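PDB 3SUK: cerato-platanin-like protein from Moniliophthora perniciosa, which is a secreted fungal cerato-platanin with a double-psi beta-barrel fold, whose precise function is not established. Local coordinates for residues N91-Q94 with A95-D98; V41-F44 with P45-A49; Q116-A119 with R120-G124. One frame throughout, in Å; residues are numbered along the deposited sequence.

Contact 2 comes first along the chain. It closes a tight loop, 41-44 folding back on 45-47, just as strand 47-50 begins. Contact 1 follows, where strand 90-92 turns into helix 94-101. Contact 3 comes last, where a short 3-10 turn follows strand 110-118 near the C terminus. The three lie in series; none nests in or crosses another. Contacts 1 and 2 touch because their strands are antiparallel neighbours, with Asn-91 beside Ala-49 and Ala-93 beside Ile-47. Contacts 2 and 3 touch where Pro-42 and Thr-43 pack on Cys-123. Contacts 1 and 3 lie on opposite sides of the chain's centre, about 18 Å apart between centres.

Contact 1. Residues N91-Q94 with A95-D98; sequences NVAQ and AAMD
The strand-to-helix junction of the barrel, where strand 90-92 runs into helix 94-101, brings Gln-94 against Asp-98 and Val-92 against Met-97. Gln-94 and Asp-98 are one helical turn apart. The carboxamide NE2 of Gln-94 gives a hydrogen bond to Asp-98 OD2, 3.2 Å and nearly straight at 164°. Asp-98 OD2 accepts with its syn lone pair. OD2 lies almost in the amide plane, yet amide and carboxylate are turned 76° against each other. With CG anti to the backbone N (chi1 -175°), Gln-94 passes CG at 3.5 Å from Asp-98 OD2, and the chain extended beyond it carries NE2 to the bond. Both polar ends are held more strongly outside the contact: Gln-94 OE1 accepts from Asn-10 ND2, and Asp-98 OD1 from the backbone N of Ala-105.

Ala-93 is the N-cap residue of the helix. Its O accepts from Met-97 N at 3.2 Å, and Gln-94 O accepts from Asp-98 N at 2.8 Å. Asp-13 in turn receives the backbone N-H groups of Gln-94 and Ala-95 at this helix start.

On the inner side, Val-92 CG2 meets Met-97 CB at 3.9 Å and Ala-96 CB at 4.1 Å. The Val-92 and Met-97 side chains cross at about a right angle. Leu-6 of strand 4-8 packs on both Val-92 and Met-97, while Ala-96 rests on Ile-78 of strand 74-83.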
ATOM      1  N   ASN A  91      -4.781  -3.094  -2.516  1.00  7.93           N
ATOM      2  CA  ASN A  91      -4.078  -3.620  -3.669  1.00  8.77           C
ATOM      3  C   ASN A  91      -2.627  -3.113  -3.612  1.00  7.83           C
ATOM      4  O   ASN A  91      -2.374  -1.991  -3.808  1.00  9.70           O
ATOM      5  CB  ASN A  91      -4.681  -3.127  -4.992  1.00  9.71           C
ATOM      6  CG  ASN A  91      -6.184  -3.279  -5.090  1.00 10.93           C
ATOM      7  OD1 ASN A  91      -6.799  -4.124  -4.517  1.00 13.82           O
ATOM      8  ND2 ASN A  91      -6.752  -2.408  -5.858  1.00 12.93           N
ATOM      9  N   VAL A  92      -1.706  -4.031  -3.376  1.00  7.51           N
ATOM     10  CA  VAL A  92      -0.315  -3.670  -3.099  1.00  7.88           C
ATOM     11  C   VAL A  92       0.677  -4.165  -4.138  1.00  7.50           C
ATOM     12  O   VAL A  92       0.381  -4.978  -4.917  1.00  7.74           O
ATOM     13  CB  VAL A  92       0.133  -4.129  -1.659  1.00  6.81           C
ATOM     14  CG1 VAL A  92      -0.876  -3.578  -0.610  1.00  8.92           C
ATOM     15  CG2 VAL A  92       0.312  -5.661  -1.574  1.00  8.87           C
ATOM     16  N   ALA A  93       1.891  -3.637  -4.091  1.00  7.30           N
ATOM     17  CA  ALA A  93       2.918  -4.133  -5.007  1.00  7.69           C
ATOM     18  C   ALA A  93       3.101  -5.627  -4.732  1.00  7.64           C
ATOM     19  O   ALA A  93       3.051  -6.065  -3.627  1.00  7.83           O
ATOM     20  CB  ALA A  93       4.227  -3.376  -4.786  1.00  7.36           C
ATOM     21  N   GLN A  94       3.355  -6.388  -5.777  1.00  8.63           N
ATOM     22  CA  GLN A  94       3.574  -7.800  -5.577  1.00  7.78           C
ATOM     23  C   GLN A  94       4.737  -7.979  -4.582  1.00  7.64           C
ATOM     24  O   GLN A  94       4.690  -8.835  -3.735  1.00 10.35           O
ATOM     25  CB  GLN A  94       3.928  -8.483  -6.913  1.00  7.27           C
ATOM     26  CG  GLN A  94       4.047  -9.998  -6.754  1.00  7.25           C
ATOM     27  CD  GLN A  94       4.605 -10.645  -8.010  1.00  8.63           C
ATOM     28  OE1 GLN A  94       4.202 -10.330  -9.086  1.00  9.72           O
ATOM     29  NE2 GLN A  94       5.507 -11.603  -7.827  1.00 10.01           N
ATOM     30  N   ALA A  95       5.759  -7.169  -4.675  1.00  8.66           N
ATOM     31  CA  ALA A  95       6.910  -7.356  -3.816  1.00 10.70           C
ATOM     32  C   ALA A  95       6.518  -7.254  -2.335  1.00 11.73           C
ATOM     33  O   ALA A  95       7.015  -8.018  -1.509  1.00 11.21           O
ATOM     34  CB  ALA A  95       7.970  -6.371  -4.164  1.00 10.71           C
ATOM     35  N   ALA A  96       5.615  -6.342  -2.031  1.00  9.28           N
ATOM     36  CA  ALA A  96       5.093  -6.193  -0.698  1.00  9.50           C
ATOM     37  C   ALA A  96       4.294  -7.394  -0.240  1.00  9.77           C
ATOM     38  O   ALA A  96       4.456  -7.819   0.858  1.00 10.78           O
ATOM     39  CB  ALA A  96       4.259  -4.943  -0.582  1.00 10.84           C
ATOM     40  N   MET A  97       3.417  -7.912  -1.075  1.00  8.61           N
ATOM     41  CA  MET A  97       2.667  -9.109  -0.765  1.00  9.49           C
ATOM     42  C   MET A  97       3.616 -10.294  -0.617  1.00 11.33           C
ATOM     43  O   MET A  97       3.396 -11.130   0.207  1.00 10.35           O
ATOM     44  CB  MET A  97       1.567  -9.388  -1.780  1.00  8.09           C
ATOM     45  CG  MET A  97       0.664 -10.485  -1.347  1.00  9.44           C
ATOM     46  SD  MET A  97      -0.734 -10.684  -2.482  1.00 10.88           S
ATOM     47  CE  MET A  97      -1.653 -12.010  -1.713  1.00 11.80           C
ATOM     48  N   ASP A  98       4.657 -10.347  -1.436  1.00 10.79           N
ATOM     49  CA  ASP A  98       5.607 -11.428  -1.268  1.00 12.31           C
ATOM     50  C   ASP A  98       6.317 -11.364   0.093  1.00 10.77           C
ATOM     51  O   ASP A  98       6.503 -12.365   0.714  1.00 11.26           O
ATOM     52  CB  ASP A  98       6.601 -11.459  -2.432  1.00 12.54           C
ATOM     53  CG  ASP A  98       6.080 -12.227  -3.636  1.00 10.94           C
ATOM     54  OD1 ASP A  98       5.452 -13.245  -3.464  1.00 12.43           O
ATOM     55  OD2 ASP A  98       6.333 -11.760  -4.761  1.00 13.32           O
TER

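Contact 2. Residues V41-F44 with P45-A49; sequences VPTF and PHIGA
Thr-43 and His-46 are joined by two hydrogen bonds. His-46 N donates to Thr-43 O at 2.7 Å, from above the carbonyl plane. Thr-43 OG1 donates to His-46 O at 2.9 Å, tilted 34° from that carbonyl's plane. With chi1 at 56°, OG1 stands between the backbone N and the carbonyl carbon of Thr-43, facing that acceptor. A type I turn, Val-41 to Phe-44, leads into this loop, and His-46 centres an inverse gamma turn.

The peptide before Pro-45 is cis. It folds Pro-45 back over one face of the Phe-44 ring in a CH-pi contact, with CA 3.5 Å from the centroid. At the ring edge, Ile-47 CD1 comes within 3.8 Å of Phe-44 CD1. A leucine here in place of Phe-44, lacking the flat ring, would probably leave Pro-45 CA without its CH-pi partner. Further along, Ile-47 CG2 packs on Val-41 CG1 at 3.7 Å.

His-46 NE2 makes a hydrogen bond with Glu-99 OE1 of helix 94-101, and Pro-45 touches Ala-95 and Glu-99 of that helix. Val-41 and Thr-43 rest on Val-81 of strand 74-83, while Ile-47 pairs through its backbone with Ala-93 beside strand 90-92.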
ATOM      1  N   VAL A  41       8.513   7.036  -2.506  1.00 11.71           N
ATOM      2  CA  VAL A  41       7.823   6.868  -1.263  1.00 11.29           C
ATOM      3  C   VAL A  41       8.797   6.117  -0.322  1.00 11.59           C
ATOM      4  O   VAL A  41       9.368   5.161  -0.707  1.00 11.19           O
ATOM      5  CB  VAL A  41       6.543   6.062  -1.492  1.00 10.23           C
ATOM      6  CG1 VAL A  41       5.831   5.908  -0.164  1.00 10.43           C
ATOM      7  CG2 VAL A  41       5.622   6.798  -2.530  1.00 12.04           C
ATOM      8  N   PRO A  42       8.942   6.559   0.923  1.00 10.91           N
ATOM      9  CA  PRO A  42      10.024   6.034   1.750  1.00 12.28           C
ATOM     10  C   PRO A  42       9.952   4.542   2.051  1.00 11.51           C
ATOM     11  O   PRO A  42      10.934   3.946   2.344  1.00 14.12           O
ATOM     12  CB  PRO A  42       9.935   6.884   3.039  1.00 11.13           C
ATOM     13  CG  PRO A  42       9.325   8.127   2.608  1.00 13.24           C
ATOM     14  CD  PRO A  42       8.327   7.731   1.560  1.00 12.90           C
ATOM     15  N   THR A  43       8.768   3.959   1.989  1.00 10.89           N
ATOM     16  CA  THR A  43       8.594   2.543   2.294  1.00 10.76           C
ATOM     17  C   THR A  43       8.645   1.665   1.028  1.00 10.13           C
ATOM     18  O   THR A  43       8.441   0.507   1.102  1.00 10.20           O
ATOM     19  CB  THR A  43       7.245   2.347   3.008  1.00  8.97           C
ATOM     20  OG1 THR A  43       6.230   2.887   2.181  1.00 10.28           O
ATOM     21  CG2 THR A  43       7.210   3.116   4.333  1.00 11.64           C
ATOM     22  N   PHE A  44       8.915   2.240  -0.127  1.00  9.83           N
ATOM     23  CA  PHE A  44       8.801   1.479  -1.359  1.00 11.10           C
ATOM     24  C   PHE A  44       9.686   0.233  -1.235  1.00 11.71           C
ATOM     25  O   PHE A  44      10.803   0.326  -0.806  1.00 12.88           O
ATOM     26  CB  PHE A  44       9.298   2.304  -2.568  1.00 11.08           C
ATOM     27  CG  PHE A  44       9.217   1.547  -3.878  1.00 12.57           C
ATOM     28  CD1 PHE A  44       8.073   1.573  -4.611  1.00 12.99           C
ATOM     29  CD2 PHE A  44      10.279   0.799  -4.341  1.00 11.97           C
ATOM     30  CE1 PHE A  44       7.964   0.889  -5.790  1.00 11.70           C
ATOM     31  CE2 PHE A  44      10.172   0.122  -5.527  1.00 14.07           C
ATOM     32  CZ  PHE A  44       9.003   0.180  -6.240  1.00 12.05           C
ATOM     33  N   PRO A  45       9.200  -0.934  -1.632  1.00 11.72           N
ATOM     34  CA  PRO A  45       7.993  -1.179  -2.437  1.00 12.36           C
ATOM     35  C   PRO A  45       6.759  -1.455  -1.586  1.00 10.44           C
ATOM     36  O   PRO A  45       5.826  -1.994  -2.097  1.00 10.50           O
ATOM     37  CB  PRO A  45       8.368  -2.452  -3.193  1.00 13.58           C
ATOM     38  CG  PRO A  45       9.149  -3.220  -2.195  1.00 12.84           C
ATOM     39  CD  PRO A  45       9.986  -2.157  -1.457  1.00 11.63           C
ATOM     40  N   HIS A  46       6.789  -1.066  -0.323  1.00  8.78           N
ATOM     41  CA  HIS A  46       5.604  -1.223   0.519  1.00  9.87           C
ATOM     42  C   HIS A  46       4.664  -0.053   0.244  1.00  8.24           C
ATOM     43  O   HIS A  46       4.569   0.874   0.995  1.00  8.08           O
ATOM     44  CB  HIS A  46       5.965  -1.241   2.007  1.00  9.53           C
ATOM     45  CG  HIS A  46       6.903  -2.334   2.405  1.00  9.23           C
ATOM     46  ND1 HIS A  46       7.451  -2.420   3.661  1.00 10.96           N
ATOM     47  CD2 HIS A  46       7.392  -3.377   1.710  1.00  9.32           C
ATOM     48  CE1 HIS A  46       8.253  -3.464   3.713  1.00 14.80           C
ATOM     49  NE2 HIS A  46       8.230  -4.068   2.546  1.00 11.12           N
ATOM     50  N   ILE A  47       3.987  -0.144  -0.890  1.00  8.23           N
ATOM     51  CA  ILE A  47       3.026   0.867  -1.307  1.00  7.70           C
ATOM     52  C   ILE A  47       1.827   0.180  -1.950  1.00  6.50           C
ATOM     53  O   ILE A  47       1.933  -0.943  -2.384  1.00  7.59           O
ATOM     54  CB  ILE A  47       3.613   1.885  -2.300  1.00  7.59           C
ATOM     55  CG1 ILE A  47       4.133   1.177  -3.545  1.00  9.78           C
ATOM     56  CG2 ILE A  47       4.701   2.765  -1.652  1.00  8.71           C
ATOM     57  CD1 ILE A  47       4.306   2.062  -4.753  1.00 11.58           C
ATOM     58  N   GLY A  48       0.701   0.870  -1.964  1.00  6.46           N
ATOM     59  CA  GLY A  48      -0.471   0.315  -2.600  1.00  8.40           C
ATOM     60  C   GLY A  48      -1.696   1.198  -2.553  1.00  8.48           C
ATOM     61  O   GLY A  48      -1.686   2.286  -2.050  1.00  9.23           O
ATOM     62  N   ALA A  49      -2.774   0.640  -3.086  1.00  8.29           N
ATOM     63  CA  ALA A  49      -4.084   1.250  -3.043  1.00  9.26           C
ATOM     64  C   ALA A  49      -4.832   0.747  -1.798  1.00  6.62           C
ATOM     65  O   ALA A  49      -4.548  -0.358  -1.369  1.00  7.24           O
ATOM     66  CB  ALA A  49      -4.858   0.895  -4.311  1.00  8.32           C
TER

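Contact 3. Residues Q116-A119 with R120-G124; sequences QQVA and RSVCG
Val-118 and Val-122 meet through different chi1 settings. In Val-118 (chi1 -65°) CG2 stands between the backbone N and the carbonyl carbon, directed at the 3-10 turn that follows. In Val-122 (chi1 176°) CG1 is anti to the backbone N, and CG2 is anti to the carbonyl carbon. Val-118 CG2 therefore approaches the fork of Val-122, 3.8 Å from CB and 4.0 Å from both CG1 and CG2. The two side chains cross at about a right angle.

Ala-119 supplies the polar link. Its O accepts a hydrogen bond from Val-122 N at 3.0 Å. The bond is bent, 146° at the hydrogen, and the donor sits well above the carbonyl plane. The same Ala-119 O lies 3.4 Å from Val-122 CB, touching the side chain of the residue whose backbone N-H it accepts. Ala-119 CB touches Ser-121 OG at 3.8 Å.

The turn carries on in the same way: Cys-123 N hydrogen-bonds Arg-120 O, and Gly-124 N hydrogen-bonds Ser-121 O. Gly-124 has a positive phi, at which a side chain would press on the carbonyl O of Cys-123. Arg-120 NH2 reaches out of the turn to hydrogen-bond Asn-63 OD1, and both valines touch Cys-64 of strand 64-71.

Bonds from each N-H to the O three residues back mark a 3-10 turn. Here it follows strand 110-118 of the double-psi barrel and bears Cys-123, whose disulfide to Cys-64 ties the C-terminal end to strand 64-71.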
ATOM      1  N   GLN A 116      -3.670  -2.165  10.780  1.00 11.04           N
ATOM      2  CA  GLN A 116      -3.760  -1.135  11.780  1.00  9.82           C
ATOM      3  C   GLN A 116      -3.096   0.136  11.242  1.00 10.18           C
ATOM      4  O   GLN A 116      -1.920   0.117  11.048  1.00 11.03           O
ATOM      5  CB  GLN A 116      -2.989  -1.609  13.028  1.00 12.77           C
ATOM      6  CG  GLN A 116      -3.053  -0.677  14.185  1.00 16.81           C
ATOM      7  CD  GLN A 116      -4.472  -0.190  14.435  1.00 16.10           C
ATOM      8  OE1 GLN A 116      -5.328  -0.950  14.856  1.00 21.71           O
ATOM      9  NE2 GLN A 116      -4.728   1.058  14.148  1.00 24.06           N
ATOM     10  N   GLN A 117      -3.807   1.228  11.096  1.00  9.84           N
ATOM     11  CA  GLN A 117      -3.142   2.482  10.820  1.00  9.90           C
ATOM     12  C   GLN A 117      -2.237   2.879  11.977  1.00 10.23           C
ATOM     13  O   GLN A 117      -2.585   2.676  13.119  1.00 10.70           O
ATOM     14  CB  GLN A 117      -4.171   3.581  10.574  1.00 11.50           C
ATOM     15  CG  GLN A 117      -3.501   4.807  10.024  1.00 11.92           C
ATOM     16  CD  GLN A 117      -4.405   5.954   9.778  1.00 13.67           C
ATOM     17  OE1 GLN A 117      -5.539   5.979  10.170  1.00 21.87           O
ATOM     18  NE2 GLN A 117      -3.889   6.903   9.140  1.00  9.55           N
ATOM     19  N   VAL A 118      -1.098   3.440  11.623  1.00  9.02           N
ATOM     20  CA  VAL A 118      -0.127   3.981  12.539  1.00 10.36           C
ATOM     21  C   VAL A 118       0.210   5.420  12.097  1.00  9.73           C
ATOM     22  O   VAL A 118      -0.296   5.934  11.136  1.00  9.36           O
ATOM     23  CB  VAL A 118       1.162   3.121  12.610  1.00 11.22           C
ATOM     24  CG1 VAL A 118       0.855   1.736  13.184  1.00 13.68           C
ATOM     25  CG2 VAL A 118       1.790   3.004  11.235  1.00 10.17           C
ATOM     26  N   ALA A 119       1.049   6.079  12.873  1.00  8.99           N
ATOM     27  CA  ALA A 119       1.413   7.438  12.568  1.00  8.49           C
ATOM     28  C   ALA A 119       2.105   7.521  11.214  1.00  8.69           C
ATOM     29  O   ALA A 119       2.792   6.632  10.824  1.00  8.95           O
ATOM     30  CB  ALA A 119       2.316   8.031  13.656  1.00 10.43           C
ATOM     31  N   ARG A 120       1.903   8.651  10.554  1.00  8.56           N
ATOM     32  CA  ARG A 120       2.430   8.893   9.229  1.00  8.83           C
ATOM     33  C   ARG A 120       3.959   8.751   9.280  1.00  9.66           C
ATOM     34  O   ARG A 120       4.574   8.220   8.377  1.00  8.60           O
ATOM     35  CB  ARG A 120       2.044  10.304   8.727  1.00 11.81           C
ATOM     36  CG  ARG A 120       0.543  10.558   8.396  1.00  9.72           C
ATOM     37  CD  ARG A 120       0.164   9.804   7.129  1.00 11.75           C
ATOM     38  NE  ARG A 120      -1.229  10.043   6.764  1.00 12.23           N
ATOM     39  CZ  ARG A 120      -1.632  11.037   6.009  1.00 13.27           C
ATOM     40  NH1 ARG A 120      -0.772  11.924   5.570  1.00 18.88           N
ATOM     41  NH2 ARG A 120      -2.917  11.156   5.735  1.00 14.13           N
ATOM     42  N   SER A 121       4.524   9.187  10.394  1.00  9.50           N
ATOM     43  CA  SER A 121       5.985   9.178  10.567  1.00  8.53           C
ATOM     44  C   SER A 121       6.597   7.782  10.544  1.00  8.91           C
ATOM     45  O   SER A 121       7.715   7.647  10.154  1.00  9.74           O
ATOM     46  CB  SER A 121       6.375   9.930  11.855  1.00 10.68           C
ATOM     47  OG  SER A 121       5.849   9.300  12.954  1.00 12.45           O
ATOM     48  N   VAL A 122       5.827   6.768  10.905  1.00  9.17           N
ATOM     49  CA  VAL A 122       6.327   5.381  10.862  1.00 10.18           C
ATOM     50  C   VAL A 122       6.769   4.990   9.445  1.00 10.11           C
ATOM     51  O   VAL A 122       7.684   4.271   9.259  1.00 11.95           O
ATOM     52  CB  VAL A 122       5.306   4.354  11.446  1.00  9.88           C
ATOM     53  CG1 VAL A 122       5.829   2.866  11.299  1.00 13.04           C
ATOM     54  CG2 VAL A 122       5.010   4.675  12.916  1.00 11.42           C
ATOM     55  N   CYS A 123       6.084   5.544   8.453  1.00  9.47           N
ATOM     56  CA  CYS A 123       6.387   5.327   7.056  1.00 10.52           C
ATOM     57  C   CYS A 123       7.231   6.436   6.446  1.00  9.84           C
ATOM     58  O   CYS A 123       7.420   6.445   5.297  1.00 10.67           O
ATOM     59  CB  CYS A 123       5.094   5.303   6.268  1.00 10.27           C
ATOM     60  SG  CYS A 123       4.115   3.740   6.447  1.00  9.38           S
ATOM     61  N   GLY A 124       7.700   7.365   7.254  1.00  9.62           N
ATOM     62  CA  GLY A 124       8.519   8.459   6.780  1.00 11.14           C
ATOM     63  C   GLY A 124       7.719   9.638   6.218  1.00 11.69           C
ATOM     64  O   GLY A 124       8.260  10.446   5.506  1.00 12.94           O
TER